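Side-chain contacts in glucuronoarabinoxylan endo-1,4-beta-xylanase (Clostridium papyrosolvens, PDB 4FMV), which cuts internal beta-1,4 linkages of xylan as a family 30 glycoside hydrolase, this chain holding the (beta/alpha)8 barrel and the beta domain beside it, part of a longer protein: residues V33-Y38 / S77-I82; R17-S22 / K292-G297; D112-Y117 / K163-S168. One frame throughout, in Å; residues are numbered along the deposited sequence.

Interactions 1 and 2 lie next to each other on the (beta/alpha)8 barrel, with centres about 11 Å apart. Strand 11-22 supplies one side of interaction 2, and the next element along the chain, helix 31-40, supplies one side of interaction 1. Y38 packs on G20 and A21, and I82 on R17. Interaction 3 joins helices 114-130 and 155-164 toward the outside of the barrel, its centre 33 Å from that of interaction 1 and 31 Å from that of interaction 2. Along the chain, interaction 1 closes before interaction 3 opens. Both are nested in the long loop closed by interaction 2, which brings the chain after the barrel back to the first barrel strand.

Interaction 1: residues V33-Y38 / S77-I82; sequences VMNSLY and SAKGAI
N35 meets K79 through its amide oxygen. N35 OD1 lies 3.3 Å from K79 NZ in a weak hydrogen bond, and the same oxygen is 3.5 Å from K79 CE. The two side chains cross at about a right angle. K79 reaches N35 because its chain is bent twice, at chi2 (-60°) and again at chi4 (-85°), which carries the ammonium end back over the helix 31-40 surface. Both residues are partly exposed.

One turn further on, Y38 is the main apolar partner. Y38 CB is 3.7 Å from K79 CB, and K79 CG also leans on the Y38 backbone. The root of the lysine therefore packs against the root of the tyrosine, while the lysine's far end serves N35. The ring of Y38 passes A81, whose methyl lies against its CD2-CE2 edge. This methyl is near the ring plane, with A81 CB 3.6 Å from Y38 CD2. The hydroxyl at the other end is hydrogen-bonded to the backbone O of I45, which steadies the far end of the ring. Y43 packs edge-to-face with the same ring.

K79 and A81 flank G80, the C-prime residue of a Schellman motif that ends helix 67-78. G80 N bonds to S77 O at 2.9 Å, and A81 N bonds to A76 O. The chain then turns into strand 82-86.

In the barrel, the contact joins helix 31-40 to the end of helix 67-78. M34 and Y38 both also pack on A76 of that helix and on L46 of strand 45-49, which lies between strands 11-22 and 82-86.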
loop_
_atom_site.group_PDB
_atom_site.type_symbol
_atom_site.label_atom_id
_atom_site.label_comp_id
_atom_site.label_asym_id
_atom_site.label_seq_id
_atom_site.Cartn_x
_atom_site.Cartn_y
_atom_site.Cartn_z
ATOM N N VAL A 33 -12.920 -14.663 3.778
ATOM C CA VAL A 33 -12.222 -13.420 4.105
ATOM C C VAL A 33 -11.689 -12.707 2.855
ATOM O O VAL A 33 -11.822 -11.487 2.726
ATOM C CB VAL A 33 -11.106 -13.689 5.100
ATOM C CG1 VAL A 33 -10.198 -12.445 5.246
ATOM C CG2 VAL A 33 -11.725 -14.088 6.442
ATOM N N MET A 34 -11.100 -13.470 1.932
ATOM C CA MET A 34 -10.627 -12.918 0.653
ATOM C C MET A 34 -11.774 -12.361 -0.198
ATOM O O MET A 34 -11.619 -11.322 -0.860
ATOM C CB MET A 34 -9.821 -13.964 -0.131
ATOM C CG MET A 34 -8.557 -14.405 0.608
ATOM S SD MET A 34 -7.449 -13.013 1.054
ATOM C CE MET A 34 -6.688 -12.706 -0.547
ATOM N N ASN A 35 -12.930 -13.030 -0.163
ATOM C CA ASN A 35 -14.116 -12.546 -0.896
ATOM C C ASN A 35 -14.649 -11.256 -0.309
ATOM O O ASN A 35 -15.096 -10.367 -1.040
ATOM C CB ASN A 35 -15.236 -13.607 -0.950
ATOM C CG ASN A 35 -14.874 -14.799 -1.822
ATOM O OD1 ASN A 35 -13.936 -14.737 -2.624
ATOM N ND2 ASN A 35 -15.623 -15.904 -1.667
ATOM N N SER A 36 -14.590 -11.138 1.016
ATOM C CA SER A 36 -15.027 -9.908 1.672
ATOM C C SER A 36 -14.086 -8.754 1.331
ATOM O O SER A 36 -14.533 -7.659 0.983
ATOM C CB SER A 36 -15.100 -10.091 3.194
ATOM O OG SER A 36 -16.127 -11.003 3.568
ATOM N N LEU A 37 -12.784 -9.000 1.458
ATOM C CA LEU A 37 -11.788 -7.945 1.269
ATOM C C LEU A 37 -11.500 -7.644 -0.199
ATOM O O LEU A 37 -11.436 -6.471 -0.607
ATOM C CB LEU A 37 -10.484 -8.324 1.981
ATOM C CG LEU A 37 -10.610 -8.388 3.509
ATOM C CD1 LEU A 37 -9.260 -8.554 4.124
ATOM C CD2 LEU A 37 -11.278 -7.102 4.042
ATOM N N TYR A 38 -11.251 -8.701 -0.969
ATOM C CA TYR A 38 -10.916 -8.546 -2.376
ATOM C C TYR A 38 -12.100 -8.407 -3.321
ATOM O O TYR A 38 -11.973 -7.730 -4.344
ATOM C CB TYR A 38 -9.836 -9.556 -2.821
ATOM C CG TYR A 38 -8.528 -9.148 -2.172
ATOM C CD1 TYR A 38 -8.301 -9.384 -0.808
ATOM C CD2 TYR A 38 -7.576 -8.422 -2.878
ATOM C CE1 TYR A 38 -7.132 -8.964 -0.182
ATOM C CE2 TYR A 38 -6.400 -7.991 -2.255
ATOM C CZ TYR A 38 -6.189 -8.265 -0.915
ATOM O OH TYR A 38 -5.031 -7.828 -0.302
ATOM N N SER A 77 -5.681 -12.737 -6.887
ATOM C CA SER A 77 -5.586 -12.593 -8.335
ATOM C C SER A 77 -6.914 -12.829 -9.028
ATOM O O SER A 77 -7.206 -12.192 -10.038
ATOM C CB SER A 77 -4.562 -13.575 -8.919
ATOM O OG SER A 77 -3.261 -13.292 -8.437
ATOM N N ALA A 78 -7.701 -13.774 -8.514
ATOM C CA ALA A 78 -8.965 -14.119 -9.146
ATOM C C ALA A 78 -9.931 -12.948 -9.020
ATOM O O ALA A 78 -10.942 -12.885 -9.731
ATOM C CB ALA A 78 -9.563 -15.398 -8.492
ATOM N N LYS A 79 -9.644 -12.058 -8.069
ATOM C CA LYS A 79 -10.444 -10.849 -7.825
ATOM C C LYS A 79 -9.866 -9.623 -8.531
ATOM O O LYS A 79 -10.289 -8.493 -8.278
ATOM C CB LYS A 79 -10.603 -10.562 -6.327
ATOM C CG LYS A 79 -11.463 -11.576 -5.570
ATOM C CD LYS A 79 -12.868 -11.624 -6.138
ATOM C CE LYS A 79 -13.773 -12.533 -5.322
ATOM N NZ LYS A 79 -13.641 -13.939 -5.763
ATOM N N GLY A 80 -8.833 -9.837 -9.331
ATOM C CA GLY A 80 -8.225 -8.742 -10.060
ATOM C C GLY A 80 -7.131 -7.971 -9.323
ATOM O O GLY A 80 -6.662 -6.942 -9.820
ATOM N N ALA A 81 -6.717 -8.435 -8.148
ATOM C CA ALA A 81 -5.614 -7.758 -7.440
ATOM C C ALA A 81 -4.268 -8.140 -8.012
ATOM O O ALA A 81 -4.116 -9.233 -8.568
ATOM C CB ALA A 81 -5.635 -8.080 -5.942
ATOM N N ILE A 82 -3.273 -7.266 -7.863
ATOM C CA ILE A 82 -1.922 -7.684 -8.184
ATOM C C ILE A 82 -1.326 -8.190 -6.882
ATOM O O ILE A 82 -1.903 -7.972 -5.814
ATOM C CB ILE A 82 -1.068 -6.507 -8.711
ATOM C CG1 ILE A 82 -1.005 -5.382 -7.673
ATOM C CG2 ILE A 82 -1.609 -6.011 -10.062
ATOM C CD1 ILE A 82 -0.216 -4.147 -8.128
#

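Interaction 2: residues R17-S22 / K292-G297; sequences RGFGAS and KFIRPG
F19 presents its ring edge to I294. The backbone O of I294 lies near the ring plane, 3.9 Å from F19 CE1, and the same ring carbon is 4.0 Å from I294 CB. CG2 of I294 sits slightly further off, 4.2 Å from F19 CE1. The CD1-CE1 edge of the ring does the touching, mostly at CE1. A chi1 of -61° swings the F19 ring to the backbone-N side, away from its own carbonyl. The CB bond does not aim at the loop, yet the ring's far end does come nearer to it. I294 does point its CB bond at the strand. Its CG2 branch lies opposite the backbone N, and CG1 stands beside that N, so CB and CG2 make the approach to the phenyl edge. On its other contacts F19 packs on Y262 of strand 261-266.

Strand 11-22 is the first strand of the (beta/alpha)8 barrel, paired in parallel with 45-49 and 261-266. Residues 292-297 lie in the loop after helix 282-291. They lead into strand 299-303, which runs antiparallel to 11-22.

P296 meets the strand at R17, where the backbones come nearest, with CA atoms 4.8 Å apart. Its ring carbons touch the R17 carbonyl: P296 CG is 3.4 Å from R17 O and P296 CB 3.5 Å. P296 also packs on S44. The R17 side chain leaves away from the loop, and the bends at chi2 (57°) and chi3 (44°) bring its end nearer again, where NE forms a salt bridge with E227 OE1. R295 turns back on its own segment, with NH1 in a weak bond to K292 O (3.4 Å), and NH1 also bonds to the backbone O of G42.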
loop_
_atom_site.group_PDB
_atom_site.type_symbol
_atom_site.label_atom_id
_atom_site.label_comp_id
_atom_site.label_asym_id
_atom_site.label_seq_id
_atom_site.Cartn_x
_atom_site.Cartn_y
_atom_site.Cartn_z
ATOM N N ARG A 17 -2.105 2.823 -8.451
ATOM C CA ARG A 17 -1.836 1.407 -8.628
ATOM C C ARG A 17 -2.869 0.554 -7.873
ATOM O O ARG A 17 -3.310 -0.487 -8.369
ATOM C CB ARG A 17 -0.409 1.057 -8.196
ATOM C CG ARG A 17 -0.021 -0.428 -8.362
ATOM C CD ARG A 17 -0.190 -0.884 -9.805
ATOM N NE ARG A 17 0.337 0.131 -10.699
ATOM C CZ ARG A 17 0.027 0.236 -11.982
ATOM N NH1 ARG A 17 -0.807 -0.629 -12.545
ATOM N NH2 ARG A 17 0.554 1.212 -12.701
ATOM N N GLY A 18 -3.253 0.995 -6.674
ATOM C CA GLY A 18 -4.259 0.273 -5.917
ATOM C C GLY A 18 -4.110 0.383 -4.417
ATOM O O GLY A 18 -3.365 1.236 -3.916
ATOM N N PHE A 19 -4.835 -0.477 -3.700
ATOM C CA PHE A 19 -4.914 -0.431 -2.240
ATOM C C PHE A 19 -5.121 -1.851 -1.784
ATOM O O PHE A 19 -5.728 -2.632 -2.495
ATOM C CB PHE A 19 -6.129 0.389 -1.770
ATOM C CG PHE A 19 -6.109 1.825 -2.222
ATOM C CD1 PHE A 19 -6.622 2.172 -3.457
ATOM C CD2 PHE A 19 -5.574 2.818 -1.404
ATOM C CE1 PHE A 19 -6.601 3.488 -3.889
ATOM C CE2 PHE A 19 -5.532 4.130 -1.823
ATOM C CZ PHE A 19 -6.049 4.472 -3.069
ATOM N N GLY A 20 -4.655 -2.203 -0.596
ATOM C CA GLY A 20 -4.718 -3.603 -0.200
ATOM C C GLY A 20 -4.174 -3.833 1.191
ATOM O O GLY A 20 -4.128 -2.913 2.009
ATOM N N ALA A 21 -3.760 -5.073 1.447
ATOM C CA ALA A 21 -3.315 -5.496 2.765
ATOM C C ALA A 21 -2.330 -6.649 2.604
ATOM O O ALA A 21 -1.944 -6.996 1.482
ATOM C CB ALA A 21 -4.531 -5.932 3.604
ATOM N N SER A 22 -1.947 -7.278 3.707
ATOM C CA SER A 22 -0.979 -8.359 3.625
ATOM C C SER A 22 -1.512 -9.672 4.203
ATOM O O SER A 22 -2.198 -9.679 5.217
ATOM C CB SER A 22 0.319 -7.960 4.338
ATOM O OG SER A 22 1.269 -9.013 4.289
ATOM N N LYS A 292 -12.321 0.273 -3.087
ATOM C CA LYS A 292 -13.469 -0.184 -3.858
ATOM C C LYS A 292 -13.690 0.726 -5.046
ATOM O O LYS A 292 -13.947 0.248 -6.150
ATOM C CB LYS A 292 -14.736 -0.202 -2.993
ATOM C CG LYS A 292 -15.984 -0.802 -3.688
ATOM C CD LYS A 292 -15.780 -2.234 -4.149
ATOM C CE LYS A 292 -17.078 -2.856 -4.722
ATOM N NZ LYS A 292 -16.863 -4.328 -4.983
ATOM N N PHE A 293 -13.668 2.039 -4.794
ATOM C CA PHE A 293 -14.000 2.998 -5.840
ATOM C C PHE A 293 -12.866 3.598 -6.671
ATOM O O PHE A 293 -13.115 4.045 -7.795
ATOM C CB PHE A 293 -14.907 4.094 -5.248
ATOM C CG PHE A 293 -15.961 3.538 -4.338
ATOM C CD1 PHE A 293 -17.005 2.785 -4.859
ATOM C CD2 PHE A 293 -15.874 3.703 -2.966
ATOM C CE1 PHE A 293 -17.953 2.230 -4.036
ATOM C CE2 PHE A 293 -16.828 3.147 -2.133
ATOM C CZ PHE A 293 -17.872 2.411 -2.677
ATOM N N ILE A 294 -11.617 3.504 -6.213
ATOM C CA ILE A 294 -10.551 4.078 -7.022
ATOM C C ILE A 294 -9.773 2.891 -7.547
ATOM O O ILE A 294 -8.861 2.379 -6.887
ATOM C CB ILE A 294 -9.606 4.923 -6.127
ATOM C CG1 ILE A 294 -10.400 5.936 -5.310
ATOM C CG2 ILE A 294 -8.510 5.617 -6.955
ATOM C CD1 ILE A 294 -9.567 6.625 -4.204
ATOM N N ARG A 295 -10.023 2.578 -8.812
ATOM C CA ARG A 295 -9.556 1.331 -9.404
ATOM C C ARG A 295 -8.150 1.521 -9.954
ATOM O O ARG A 295 -7.758 2.631 -10.299
ATOM C CB ARG A 295 -10.503 0.899 -10.535
ATOM C CG ARG A 295 -11.957 0.690 -10.100
ATOM C CD ARG A 295 -12.013 -0.203 -8.867
ATOM N NE ARG A 295 -11.316 -1.474 -9.056
ATOM C CZ ARG A 295 -11.065 -2.332 -8.069
ATOM N NH1 ARG A 295 -11.458 -2.038 -6.838
ATOM N NH2 ARG A 295 -10.423 -3.477 -8.312
ATOM N N PRO A 296 -7.392 0.434 -10.057
ATOM C CA PRO A 296 -6.078 0.543 -10.676
ATOM C C PRO A 296 -6.175 1.223 -12.048
ATOM O O PRO A 296 -6.986 0.816 -12.897
ATOM C CB PRO A 296 -5.684 -0.924 -10.849
ATOM C CG PRO A 296 -6.290 -1.582 -9.647
ATOM C CD PRO A 296 -7.627 -0.904 -9.486
ATOM N N GLY A 297 -5.343 2.237 -12.271
ATOM C CA GLY A 297 -5.371 2.934 -13.539
ATOM C C GLY A 297 -6.080 4.270 -13.479
ATOM O O GLY A 297 -5.950 5.070 -14.394
#

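Interaction 3: residues D112-Y117 / K163-S168; sequences DKYTEY and KNNAGS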
loop_
_atom_site.group_PDB
_atom_site.type_symbol
_atom_site.label_atom_id
_atom_site.label_comp_id
_atom_site.label_asym_id
_atom_site.label_seq_id
_atom_site.Cartn_x
_atom_site.Cartn_y
_atom_site.Cartn_z
ATOM N N ASP A 112 29.029 -12.802 0.696
ATOM C CA ASP A 112 29.273 -13.866 -0.278
ATOM C C ASP A 112 27.997 -14.601 -0.693
ATOM O O ASP A 112 28.053 -15.502 -1.533
ATOM C CB ASP A 112 30.376 -14.837 0.188
ATOM C CG ASP A 112 30.024 -15.589 1.465
ATOM O OD1 ASP A 112 28.879 -15.452 1.979
ATOM O OD2 ASP A 112 30.898 -16.347 1.946
ATOM N N LYS A 113 26.879 -14.265 -0.040
ATOM C CA LYS A 113 25.549 -14.806 -0.352
ATOM C C LYS A 113 24.640 -13.913 -1.193
ATOM O O LYS A 113 23.468 -14.232 -1.379
ATOM C CB LYS A 113 24.797 -15.266 0.916
ATOM C CG LYS A 113 25.473 -16.401 1.690
ATOM C CD LYS A 113 25.582 -17.695 0.884
ATOM C CE LYS A 113 26.329 -18.791 1.659
ATOM N NZ LYS A 113 26.135 -20.133 1.011
ATOM N N TYR A 114 25.122 -12.757 -1.631
ATOM C CA TYR A 114 24.216 -11.848 -2.326
ATOM C C TYR A 114 23.701 -12.505 -3.615
ATOM O O TYR A 114 22.535 -12.320 -4.003
ATOM C CB TYR A 114 24.889 -10.502 -2.658
ATOM C CG TYR A 114 24.911 -9.473 -1.542
ATOM C CD1 TYR A 114 24.955 -9.852 -0.203
ATOM C CD2 TYR A 114 24.920 -8.103 -1.843
ATOM C CE1 TYR A 114 25.002 -8.891 0.814
ATOM C CE2 TYR A 114 24.951 -7.146 -0.849
ATOM C CZ TYR A 114 25.001 -7.537 0.476
ATOM O OH TYR A 114 25.044 -6.564 1.451
ATOM N N THR A 115 24.579 -13.250 -4.283
ATOM C CA THR A 115 24.215 -13.950 -5.530
ATOM C C THR A 115 23.172 -15.038 -5.244
ATOM O O THR A 115 22.130 -15.101 -5.897
ATOM C CB THR A 115 25.461 -14.557 -6.202
ATOM O OG1 THR A 115 26.316 -13.488 -6.629
ATOM C CG2 THR A 115 25.083 -15.408 -7.404
ATOM N N GLU A 116 23.443 -15.866 -4.239
ATOM C CA GLU A 116 22.497 -16.896 -3.838
ATOM C C GLU A 116 21.149 -16.278 -3.451
ATOM O O GLU A 116 20.075 -16.819 -3.771
ATOM C CB GLU A 116 23.065 -17.759 -2.698
ATOM C CG GLU A 116 22.331 -19.117 -2.569
ATOM C CD GLU A 116 22.853 -19.984 -1.431
ATOM O OE1 GLU A 116 22.051 -20.366 -0.554
ATOM O OE2 GLU A 116 24.058 -20.298 -1.418
ATOM N N TYR A 117 21.195 -15.135 -2.780
ATOM C CA TYR A 117 19.962 -14.489 -2.333
ATOM C C TYR A 117 19.104 -14.029 -3.514
ATOM O O TYR A 117 17.874 -14.161 -3.484
ATOM C CB TYR A 117 20.255 -13.325 -1.381
ATOM C CG TYR A 117 19.011 -12.688 -0.777
ATOM C CD1 TYR A 117 18.088 -13.446 -0.059
ATOM C CD2 TYR A 117 18.771 -11.322 -0.904
ATOM C CE1 TYR A 117 16.969 -12.866 0.501
ATOM C CE2 TYR A 117 17.646 -10.737 -0.350
ATOM C CZ TYR A 117 16.751 -11.514 0.347
ATOM O OH TYR A 117 15.630 -10.933 0.904
ATOM N N LYS A 163 22.797 -2.367 -7.101
ATOM C CA LYS A 163 23.657 -2.252 -8.299
ATOM C C LYS A 163 24.061 -3.598 -8.904
ATOM O O LYS A 163 23.907 -3.821 -10.101
ATOM C CB LYS A 163 24.938 -1.427 -8.039
ATOM C CG LYS A 163 24.699 0.044 -7.764
ATOM C CD LYS A 163 26.019 0.798 -7.555
ATOM C CE LYS A 163 26.742 1.048 -8.883
ATOM N NZ LYS A 163 27.604 2.302 -8.836
ATOM N N ASN A 164 24.617 -4.474 -8.071
ATOM C CA ASN A 164 25.267 -5.689 -8.565
ATOM C C ASN A 164 24.447 -6.949 -8.699
ATOM O O ASN A 164 24.836 -7.863 -9.403
ATOM C CB ASN A 164 26.498 -5.955 -7.716
ATOM C CG ASN A 164 27.420 -4.772 -7.720
ATOM O OD1 ASN A 164 27.555 -4.111 -8.748
ATOM N ND2 ASN A 164 28.024 -4.463 -6.579
ATOM N N ASN A 165 23.289 -6.963 -8.063
ATOM C CA ASN A 165 22.473 -8.170 -7.914
ATOM C C ASN A 165 21.069 -8.039 -8.501
ATOM O O ASN A 165 20.578 -8.945 -9.181
ATOM C CB ASN A 165 22.512 -8.755 -6.490
ATOM C CG ASN A 165 23.925 -9.066 -6.042
ATOM O OD1 ASN A 165 24.489 -8.334 -5.236
ATOM N ND2 ASN A 165 24.524 -10.147 -6.590
ATOM N N ALA A 166 20.367 -7.009 -8.057
ATOM C CA ALA A 166 18.946 -6.827 -8.363
ATOM C C ALA A 166 18.583 -6.825 -9.856
ATOM O O ALA A 166 17.453 -7.134 -10.220
ATOM C CB ALA A 166 18.432 -5.574 -7.682
ATOM N N GLY A 167 19.521 -6.479 -10.721
ATOM C CA GLY A 167 19.266 -6.528 -12.154
ATOM C C GLY A 167 18.993 -7.929 -12.682
ATOM O O GLY A 167 18.427 -8.092 -13.760
ATOM N N SER A 168 19.390 -8.951 -11.929
ATOM C CA SER A 168 19.244 -10.328 -12.397
ATOM C C SER A 168 17.890 -10.901 -11.959
ATOM O O SER A 168 17.566 -12.065 -12.236
ATOM C CB SER A 168 20.387 -11.189 -11.864
ATOM O OG SER A 168 20.248 -11.386 -10.469
#
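Y114 takes the amide oxygen of N165 at its ring edge. N165 OD1 is 3.4 Å from Y114 CB and 3.4 Å from Y114 CD2, and lies near the ring plane. The contact joins two helices of the (beta/alpha)8 barrel's outer layer: the start of helix 114-130 and the end of helix 155-164. The two side chains cross at about a right angle. Ring and amide planes are 68° apart, so the two groups do not stack. The amide nitrogen faces the next residue of the helix, with N165 ND2 3.8 Å from T115 OG1, a loose van der Waals approach.

With chi1 at -57°, the N165 amide stays beside its backbone N, and chi2 then turns OD1 to Y114 and ND2 to T115. Around Y114, L109 and E157 pack on the same side chain.

N165 is the first residue to leave helical angles after helix 155-164, and its carbonyl is held twice. S168, whose own O accepts from N122 of helix 114-130, supplies both donors. S168 N bonds to N165 O at 3.0 Å. S168 OG bonds to N165 O at 2.8 Å, with a C=O...OG angle of 161°.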